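Local coordinates for protein geranyltranstransferase (IspA) (Helicobacter pylori, PDB 3LLW) that probably acts as a magnesium-dependent prenyltransferase, joining isoprene units through their diphosphates into longer chains in isoprenoid biosynthesis, at residues 42-47 with 79-84; 101-106 with 111-116; 212-217 with 277-282. All blocks are in the same frame, centred on the assembly; numbering follows the deposited sequence.

Contact 1 of 3, residues 42-47 with 79-84; sequences EMVLNG and IALSIE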
loop_
_atom_site.group_PDB
_atom_site.type_symbol
_atom_site.label_atom_id
_atom_site.label_comp_id
_atom_site.label_asym_id
_atom_site.label_seq_id
_atom_site.Cartn_x
_atom_site.Cartn_y
_atom_site.Cartn_z
ATOM N N GLU A 42 -14.821 9.253 2.141
ATOM C CA GLU A 42 -16.248 9.039 2.325
ATOM C C GLU A 42 -16.615 7.714 3.012
ATOM O O GLU A 42 -17.400 7.708 3.963
ATOM C CB GLU A 42 -16.954 9.138 0.965
ATOM C CG GLU A 42 -18.441 9.370 1.063
ATOM C CD GLU A 42 -19.093 9.635 -0.289
ATOM O OE1 GLU A 42 -18.458 10.285 -1.151
ATOM O OE2 GLU A 42 -20.250 9.205 -0.481
ATOM N N MET A 43 -16.045 6.602 2.536
ATOM C CA MET A 43 -16.316 5.283 3.120
ATOM C C MET A 43 -15.625 5.083 4.482
ATOM O O MET A 43 -16.012 4.198 5.254
ATOM C CB MET A 43 -15.943 4.153 2.151
ATOM C CG MET A 43 -16.663 4.184 0.809
ATOM S SD MET A 43 -18.465 4.341 0.900
ATOM C CE MET A 43 -18.740 5.917 0.179
ATOM N N VAL A 44 -14.614 5.892 4.785
ATOM C CA VAL A 44 -13.999 5.839 6.120
ATOM C C VAL A 44 -14.924 6.564 7.100
ATOM O O VAL A 44 -15.142 6.098 8.220
ATOM C CB VAL A 44 -12.580 6.483 6.171
ATOM C CG1 VAL A 44 -11.869 6.156 7.505
ATOM C CG2 VAL A 44 -11.743 6.023 5.002
ATOM N N LEU A 45 -15.476 7.696 6.655
ATOM C CA LEU A 45 -16.387 8.496 7.480
ATOM C C LEU A 45 -17.686 7.765 7.740
ATOM O O LEU A 45 -18.194 7.769 8.858
ATOM C CB LEU A 45 -16.683 9.851 6.829
ATOM C CG LEU A 45 -15.516 10.835 6.748
ATOM C CD1 LEU A 45 -15.889 12.058 5.932
ATOM C CD2 LEU A 45 -15.038 11.246 8.135
ATOM N N ASN A 46 -18.196 7.118 6.701
ATOM C CA ASN A 46 -19.500 6.475 6.735
ATOM C C ASN A 46 -19.455 5.059 7.301
ATOM O O ASN A 46 -20.496 4.426 7.461
ATOM C CB ASN A 46 -20.110 6.431 5.324
ATOM C CG ASN A 46 -20.695 7.772 4.871
ATOM O OD1 ASN A 46 -21.480 7.814 3.923
ATOM N ND2 ASN A 46 -20.312 8.865 5.534
ATOM N N GLY A 47 -18.262 4.547 7.592
ATOM C CA GLY A 47 -18.145 3.181 8.107
ATOM C C GLY A 47 -18.383 3.137 9.604
ATOM O O GLY A 47 -19.188 3.901 10.149
ATOM N N ILE A 79 -1.634 6.518 13.556
ATOM C CA ILE A 79 -1.431 5.075 13.511
ATOM C C ILE A 79 -2.721 4.260 13.563
ATOM O O ILE A 79 -2.917 3.332 12.766
ATOM C CB ILE A 79 -0.512 4.624 14.646
ATOM C CG1 ILE A 79 0.858 5.316 14.499
ATOM C CG2 ILE A 79 -0.425 3.107 14.662
ATOM C CD1 ILE A 79 1.778 5.190 15.700
ATOM N N ALA A 80 -3.601 4.611 14.495
ATOM C CA ALA A 80 -4.905 3.975 14.610
ATOM C C ALA A 80 -5.718 4.167 13.321
ATOM O O ALA A 80 -6.402 3.243 12.874
ATOM C CB ALA A 80 -5.660 4.546 15.807
ATOM N N LEU A 81 -5.612 5.360 12.737
ATOM C CA LEU A 81 -6.290 5.723 11.489
ATOM C C LEU A 81 -5.719 4.938 10.297
ATOM O O LEU A 81 -6.463 4.589 9.367
ATOM C CB LEU A 81 -6.205 7.237 11.236
ATOM C CG LEU A 81 -7.024 7.816 10.064
ATOM C CD1 LEU A 81 -8.445 7.304 10.067
ATOM C CD2 LEU A 81 -6.994 9.332 10.030
ATOM N N SER A 82 -4.426 4.613 10.337
ATOM C CA SER A 82 -3.827 3.838 9.241
ATOM C C SER A 82 -4.413 2.440 9.178
ATOM O O SER A 82 -4.637 1.911 8.092
ATOM C CB SER A 82 -2.318 3.744 9.387
ATOM O OG SER A 82 -1.995 2.817 10.387
ATOM N N ILE A 83 -4.668 1.853 10.347
ATOM C CA ILE A 83 -5.325 0.552 10.442
ATOM C C ILE A 83 -6.769 0.628 9.908
ATOM O O ILE A 83 -7.222 -0.271 9.198
ATOM C CB ILE A 83 -5.344 0.039 11.886
ATOM C CG1 ILE A 83 -3.922 0.039 12.483
ATOM C CG2 ILE A 83 -5.904 -1.376 11.925
ATOM C CD1 ILE A 83 -3.853 -0.299 13.975
ATOM N N GLU A 84 -7.466 1.715 10.234
ATOM C CA GLU A 84 -8.852 1.869 9.824
ATOM C C GLU A 84 -8.936 2.036 8.300
ATOM O O GLU A 84 -9.776 1.416 7.674
ATOM C CB GLU A 84 -9.527 3.005 10.619
ATOM C CG GLU A 84 -11.061 3.172 10.443
ATOM C CD GLU A 84 -11.919 1.964 10.862
ATOM O OE1 GLU A 84 -11.446 1.078 11.618
ATOM O OE2 GLU A 84 -13.098 1.914 10.422
#
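V44, on helix 36-45, presents its CG1 methyl to two side chains one turn apart on helix 73-94, L81 and E84. The glutamate is best followed outward. Its first carbon points at the other helix, but E84 CB still stands 5.0 Å from V44 CG1. The next carbon comes closer, with E84 CG 4.3 Å from V44 CG1; CG is anti to the backbone N (chi1 -172°), which carries the chain across the gap between the helices. At CD the chain bends (chi2 61°), so that the carboxylate passes beside the valine instead of running into it: E84 CD is 5.4 Å from V44 CG1. At the tip, OE2 forms a salt bridge with NH2 of R50, and that NH2 also donates to V44 O, so one guanidinium nitrogen ties the valine's backbone to the glutamate's acid.

The remaining touch is apolar and light, V44 CG1 to L81 CD1 at 4.4 Å. A branched, compact valine suits this place because it offers a methyl to the aliphatic stem of E84 while also packing on L127 of helix 117-137; L81 turns into the same core, towards F21 and L22 of helix 6-23.

R50 sits within the conserved GGKRxRP motif, whose lysine and last arginine typically bind a diphosphate in relatives, and a sulfate about 5 Å from the E84 side chain may mark an anion pocket. A glutamate can do two jobs here, its CG joining the hydrocarbon packing and its acid meeting R50. Since E84 is buried, the arginine's charge would be expected to stabilise its ionised form.

Contact 2 of 3, residues 101-106 with 111-116; sequences NAALRR and LHAKYD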
loop_
_atom_site.group_PDB
_atom_site.type_symbol
_atom_site.label_atom_id
_atom_site.label_comp_id
_atom_site.label_asym_id
_atom_site.label_seq_id
_atom_site.Cartn_x
_atom_site.Cartn_y
_atom_site.Cartn_z
ATOM N N ASN A 101 -20.601 -7.301 -5.216
ATOM C CA ASN A 101 -21.566 -6.517 -5.989
ATOM C C ASN A 101 -22.637 -5.815 -5.135
ATOM O O ASN A 101 -23.842 -5.950 -5.384
ATOM C CB ASN A 101 -22.190 -7.380 -7.098
ATOM C CG ASN A 101 -22.800 -6.555 -8.208
ATOM O OD1 ASN A 101 -22.661 -5.329 -8.248
ATOM N ND2 ASN A 101 -23.483 -7.224 -9.124
ATOM N N ALA A 102 -22.181 -5.080 -4.121
ATOM C CA ALA A 102 -23.076 -4.412 -3.171
ATOM C C ALA A 102 -23.235 -2.917 -3.475
ATOM O O ALA A 102 -22.247 -2.178 -3.479
ATOM C CB ALA A 102 -22.567 -4.620 -1.744
ATOM N N ALA A 103 -24.474 -2.476 -3.724
ATOM C CA ALA A 103 -24.759 -1.049 -3.954
ATOM C C ALA A 103 -24.917 -0.247 -2.649
ATOM O O ALA A 103 -24.889 0.994 -2.663
ATOM C CB ALA A 103 -25.975 -0.875 -4.864
ATOM N N LEU A 104 -25.070 -0.958 -1.531
ATOM C CA LEU A 104 -25.097 -0.352 -0.195
ATOM C C LEU A 104 -24.099 -0.987 0.776
ATOM O O LEU A 104 -23.769 -2.171 0.673
ATOM C CB LEU A 104 -26.511 -0.382 0.420
ATOM C CG LEU A 104 -27.618 0.416 -0.302
ATOM C CD1 LEU A 104 -29.028 -0.091 0.043
ATOM C CD2 LEU A 104 -27.496 1.932 -0.057
ATOM N N ARG A 105 -23.614 -0.163 1.701
ATOM C CA ARG A 105 -22.865 -0.600 2.874
ATOM C C ARG A 105 -23.349 0.284 4.015
ATOM O O ARG A 105 -23.317 1.518 3.895
ATOM C CB ARG A 105 -21.350 -0.440 2.684
ATOM C CG ARG A 105 -20.546 -0.776 3.938
ATOM C CD ARG A 105 -19.113 -1.124 3.618
ATOM N NE ARG A 105 -19.005 -2.388 2.887
ATOM C CZ ARG A 105 -18.779 -3.570 3.455
ATOM N NH1 ARG A 105 -18.624 -3.670 4.771
ATOM N NH2 ARG A 105 -18.690 -4.655 2.700
ATOM N N ARG A 106 -23.811 -0.354 5.096
ATOM C CA ARG A 106 -24.483 0.326 6.209
ATOM C C ARG A 106 -25.587 1.293 5.733
ATOM O O ARG A 106 -25.710 2.406 6.247
ATOM C CB ARG A 106 -23.468 1.058 7.095
ATOM C CG ARG A 106 -22.365 0.182 7.676
ATOM C CD ARG A 106 -21.463 0.972 8.657
ATOM N NE ARG A 106 -22.164 1.366 9.889
ATOM C CZ ARG A 106 -22.499 2.619 10.211
ATOM N NH1 ARG A 106 -22.202 3.634 9.404
ATOM N NH2 ARG A 106 -23.134 2.863 11.350
ATOM N N LEU A 111 -19.067 3.205 -3.363
ATOM C CA LEU A 111 -18.429 4.065 -4.358
ATOM C C LEU A 111 -18.766 3.792 -5.831
ATOM O O LEU A 111 -18.866 4.733 -6.620
ATOM C CB LEU A 111 -16.916 4.105 -4.155
ATOM C CG LEU A 111 -16.430 4.713 -2.844
ATOM C CD1 LEU A 111 -14.946 4.423 -2.631
ATOM C CD2 LEU A 111 -16.680 6.211 -2.829
ATOM N N HIS A 112 -18.950 2.532 -6.210
ATOM C CA HIS A 112 -19.275 2.248 -7.610
ATOM C C HIS A 112 -20.734 2.526 -7.942
ATOM O O HIS A 112 -21.082 2.765 -9.104
ATOM C CB HIS A 112 -18.910 0.818 -7.992
ATOM C CG HIS A 112 -19.576 -0.211 -7.150
ATOM N ND1 HIS A 112 -19.096 -0.565 -5.905
ATOM C CD2 HIS A 112 -20.695 -0.950 -7.354
ATOM C CE1 HIS A 112 -19.888 -1.482 -5.378
ATOM N NE2 HIS A 112 -20.864 -1.736 -6.239
ATOM N N ALA A 113 -21.586 2.478 -6.923
ATOM C CA ALA A 113 -22.984 2.828 -7.096
ATOM C C ALA A 113 -23.121 4.343 -7.197
ATOM O O ALA A 113 -23.782 4.852 -8.113
ATOM C CB ALA A 113 -23.832 2.277 -5.951
ATOM N N LYS A 114 -22.480 5.050 -6.269
ATOM C CA LYS A 114 -22.575 6.504 -6.193
ATOM C C LYS A 114 -21.822 7.197 -7.322
ATOM O O LYS A 114 -22.291 8.200 -7.871
ATOM C CB LYS A 114 -22.089 7.011 -4.838
ATOM C CG LYS A 114 -22.373 8.494 -4.616
ATOM C CD LYS A 114 -22.026 8.942 -3.206
ATOM C CE LYS A 114 -22.216 10.449 -3.062
ATOM N NZ LYS A 114 -22.283 10.877 -1.645
ATOM N N TYR A 115 -20.668 6.653 -7.683
ATOM C CA TYR A 115 -19.838 7.273 -8.714
ATOM C C TYR A 115 -19.698 6.356 -9.921
ATOM O O TYR A 115 -20.551 6.371 -10.810
ATOM C CB TYR A 115 -18.476 7.663 -8.138
ATOM C CG TYR A 115 -18.550 8.585 -6.940
ATOM C CD1 TYR A 115 -18.937 9.926 -7.083
ATOM C CD2 TYR A 115 -18.222 8.124 -5.666
ATOM C CE1 TYR A 115 -18.996 10.784 -5.982
ATOM C CE2 TYR A 115 -18.284 8.962 -4.561
ATOM C CZ TYR A 115 -18.657 10.292 -4.724
ATOM O OH TYR A 115 -18.709 11.114 -3.621
ATOM N N ASP A 116 -18.632 5.558 -9.942
ATOM C CA ASP A 116 -18.424 4.527 -10.959
ATOM C C ASP A 116 -17.409 3.521 -10.438
ATOM O O ASP A 116 -16.782 3.757 -9.404
ATOM C CB ASP A 116 -17.961 5.137 -12.293
ATOM C CG ASP A 116 -16.823 6.135 -12.120
ATOM O OD1 ASP A 116 -17.071 7.352 -12.283
ATOM O OD2 ASP A 116 -15.685 5.703 -11.815
HETATM O O HOH W 1 -23.337 -3.081 -6.990
#
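H112 and A102 form the close part of this contact. The imidazole lies against the carbonyl oxygen of A102, with H112 CE1 3.1 Å from A102 O. H112 NE2 is equally near that oxygen, but the angle is too poor for a hydrogen bond; the oxygen approaches the ring obliquely and has a proper donor in the hydroxyl of T110. The ring gets there because CG sits between the backbone N and the carbonyl carbon (chi1 58°), which swings it round towards the 101-106 segment; it also packs on D95 and P97.

Beside it the backbones come close enough, 5.3 Å between A103 CA and A113 CA, that small residues suit both places. The two methyls meet, A103 CB and A113 CB at 4.0 Å, a marginal apolar touch at the surface, and A113 CB rests 3.7 Å from A103 O.

The looser side is wet. N101 does not reach the histidine; a water spans the gap, donating to N101 OD1 at 2.7 Å and hydrogen-bonding to H112 NE2 at 2.9 Å in the plane of the ring. N101 lies at the surface, where an amide is well placed.

N101 follows D100 of the aspartate-rich motif, a magnesium ligand of this protein though no metal is bound here, and leads into the hairpin of strands 104-105 and 108-109. R105 on that hairpin turns back to form a salt bridge with D95. Helix 111-114 packs inward through L111, which touches I92 of helix 73-94, M43 of helix 36-45 and A120 and I123 of helix 117-137.

Contact 3 of 3, residues 212-217 with 277-282; sequences FKWLQA and NDLDAL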
loop_
_atom_site.group_PDB
_atom_site.type_symbol
_atom_site.label_atom_id
_atom_site.label_comp_id
_atom_site.label_asym_id
_atom_site.label_seq_id
_atom_site.Cartn_x
_atom_site.Cartn_y
_atom_site.Cartn_z
ATOM N N PHE A 212 4.584 -9.764 23.375
ATOM C CA PHE A 212 4.445 -9.753 21.932
ATOM C C PHE A 212 3.871 -11.076 21.444
ATOM O O PHE A 212 2.816 -11.094 20.785
ATOM C CB PHE A 212 5.787 -9.459 21.252
ATOM C CG PHE A 212 5.668 -9.140 19.786
ATOM C CD1 PHE A 212 5.627 -7.816 19.354
ATOM C CD2 PHE A 212 5.592 -10.159 18.829
ATOM C CE1 PHE A 212 5.512 -7.514 17.998
ATOM C CE2 PHE A 212 5.481 -9.862 17.472
ATOM C CZ PHE A 212 5.443 -8.540 17.056
ATOM N N LYS A 213 4.552 -12.169 21.787
ATOM C CA LYS A 213 4.139 -13.506 21.375
ATOM C C LYS A 213 2.730 -13.803 21.853
ATOM O O LYS A 213 1.896 -14.349 21.102
ATOM C CB LYS A 213 5.112 -14.558 21.908
ATOM C CG LYS A 213 6.317 -14.817 21.013
ATOM C CD LYS A 213 7.007 -16.123 21.420
ATOM C CE LYS A 213 7.510 -16.918 20.206
ATOM N NZ LYS A 213 8.656 -16.266 19.500
ATOM N N TRP A 214 2.472 -13.415 23.102
ATOM C CA TRP A 214 1.172 -13.586 23.719
ATOM C C TRP A 214 0.072 -12.805 22.986
ATOM O O TRP A 214 -0.974 -13.378 22.686
ATOM C CB TRP A 214 1.218 -13.194 25.201
ATOM C CG TRP A 214 -0.029 -13.578 25.931
ATOM C CD1 TRP A 214 -0.259 -14.740 26.597
ATOM C CD2 TRP A 214 -1.233 -12.809 26.033
ATOM N NE1 TRP A 214 -1.525 -14.741 27.124
ATOM C CE2 TRP A 214 -2.149 -13.571 26.784
ATOM C CE3 TRP A 214 -1.630 -11.552 25.553
ATOM C CZ2 TRP A 214 -3.432 -13.118 27.076
ATOM C CZ3 TRP A 214 -2.902 -11.102 25.838
ATOM C CH2 TRP A 214 -3.790 -11.882 26.597
ATOM N N LEU A 215 0.295 -11.517 22.718
ATOM C CA LEU A 215 -0.721 -10.687 22.035
ATOM C C LEU A 215 -0.994 -11.178 20.621
ATOM O O LEU A 215 -2.155 -11.218 20.181
ATOM C CB LEU A 215 -0.338 -9.205 21.996
ATOM C CG LEU A 215 -0.576 -8.324 23.220
ATOM C CD1 LEU A 215 0.040 -6.977 22.970
ATOM C CD2 LEU A 215 -2.052 -8.185 23.568
ATOM N N GLN A 216 0.083 -11.551 19.929
ATOM C CA GLN A 216 0.016 -12.126 18.599
ATOM C C GLN A 216 -0.945 -13.302 18.557
ATOM O O GLN A 216 -1.896 -13.289 17.775
ATOM C CB GLN A 216 1.406 -12.528 18.112
ATOM C CG GLN A 216 1.461 -12.918 16.642
ATOM C CD GLN A 216 2.805 -12.624 16.001
ATOM O OE1 GLN A 216 2.862 -12.079 14.901
ATOM N NE2 GLN A 216 3.895 -12.976 16.687
ATOM N N ALA A 217 -0.722 -14.278 19.429
ATOM C CA ALA A 217 -1.569 -15.460 19.517
ATOM C C ALA A 217 -2.984 -15.145 19.998
ATOM O O ALA A 217 -3.955 -15.742 19.511
ATOM C CB ALA A 217 -0.928 -16.495 20.408
ATOM N N ASN A 277 -10.368 -16.995 29.466
ATOM C CA ASN A 277 -9.525 -17.705 30.418
ATOM C C ASN A 277 -8.030 -17.500 30.180
ATOM O O ASN A 277 -7.255 -17.402 31.127
ATOM C CB ASN A 277 -9.864 -19.200 30.421
ATOM C CG ASN A 277 -9.431 -19.889 31.694
ATOM O OD1 ASN A 277 -9.851 -19.513 32.794
ATOM N ND2 ASN A 277 -8.580 -20.902 31.555
ATOM N N ASP A 278 -7.641 -17.437 28.909
ATOM C CA ASP A 278 -6.260 -17.166 28.499
ATOM C C ASP A 278 -5.908 -15.719 28.826
ATOM O O ASP A 278 -4.764 -15.391 29.148
ATOM C CB ASP A 278 -6.116 -17.401 26.995
ATOM C CG ASP A 278 -4.897 -18.242 26.636
ATOM O OD1 ASP A 278 -4.477 -18.189 25.459
ATOM O OD2 ASP A 278 -4.367 -18.964 27.516
ATOM N N LEU A 279 -6.926 -14.869 28.746
ATOM C CA LEU A 279 -6.825 -13.460 29.077
ATOM C C LEU A 279 -6.661 -13.226 30.578
ATOM O O LEU A 279 -5.957 -12.310 30.989
ATOM C CB LEU A 279 -8.065 -12.725 28.542
ATOM C CG LEU A 279 -8.202 -11.215 28.702
ATOM C CD1 LEU A 279 -7.108 -10.477 27.943
ATOM C CD2 LEU A 279 -9.574 -10.791 28.235
ATOM N N ASP A 280 -7.297 -14.062 31.398
ATOM C CA ASP A 280 -7.207 -13.916 32.859
ATOM C C ASP A 280 -5.892 -14.455 33.449
ATOM O O ASP A 280 -5.706 -14.458 34.664
ATOM C CB ASP A 280 -8.439 -14.523 33.556
ATOM C CG ASP A 280 -9.760 -13.863 33.124
ATOM O OD1 ASP A 280 -10.820 -14.485 33.340
ATOM O OD2 ASP A 280 -9.754 -12.747 32.552
ATOM N N ALA A 281 -4.988 -14.900 32.580
ATOM C CA ALA A 281 -3.609 -15.212 32.956
ATOM C C ALA A 281 -2.690 -14.014 32.682
ATOM O O ALA A 281 -1.466 -14.106 32.805
ATOM C CB ALA A 281 -3.120 -16.441 32.206
ATOM N N LEU A 282 -3.293 -12.891 32.304
ATOM C CA LEU A 282 -2.566 -11.649 32.067
ATOM C C LEU A 282 -2.689 -10.733 33.284
ATOM O O LEU A 282 -1.891 -9.807 33.446
ATOM C CB LEU A 282 -3.109 -10.959 30.812
ATOM C CG LEU A 282 -2.277 -9.955 30.020
ATOM C CD1 LEU A 282 -1.163 -10.649 29.247
ATOM C CD2 LEU A 282 -3.196 -9.223 29.085
#
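The carbonyl oxygen of D278 is approached by two groups, the indole edge of W214 and the backbone N of A281, three residues on. W214 CZ2 lies 3.4 Å from D278 O, near the ring plane, a contact of a weakly polar aromatic C-H with a carbonyl; A281 N adds a weak hydrogen bond. W214 NE1 passes farther off and makes no bond here.

Two leucines meet the benzene ring, one over a face and one at the edge. L282 CD1 sits over the face, 3.6 Å from the centroid of the six-membered ring and only 4° off its normal, a clear CH-pi contact. Its sister methyl leans towards the rim, with L282 CD2 3.7 Å from W214 CH2. L279 CD1 comes to the edge, 3.8 Å from W214 CH2, its side chain crossing the tryptophan's at about a right angle. W214 is extended, CG anti to the backbone N (chi1 -170°), and so can span segments whose nearest CA atoms, W214 and L282, are 9.3 Å apart. A large flat residue fits such a gap, and leucines, with two methyls each, can serve face and edge.

A type I turn from L279 to L282 brings L282 back over the ring. F218 stacks on the indole, while L293 of helix 287-301 meets both L215 and L279. This is partly buried packing of helix 209-236 against the end of helix 261-279 and the turn after it, in the all-alpha prenyl synthase fold.

The contacts follow one another along the chain without overlapping, contact 1 closing before contact 2 opens and contact 2 before contact 3. Contacts 1 and 2 are neighbours, their centres about 17 Å apart, and they touch directly: E42 OE1 probably hydrogen-bonds Y115 OH at 2.6 Å, and N46 O likewise R106 NH1. Helix 73-94 runs from contact 1 to the aspartate-rich loop ahead of contact 2, so the two link packing in the helical core to the magnesium-binding end. Contact 3 lies across the chain's centre, about 27 and 39 Å from them between centres, and joins later helices, 209-236 and 261-279, of the same mainly helical fold.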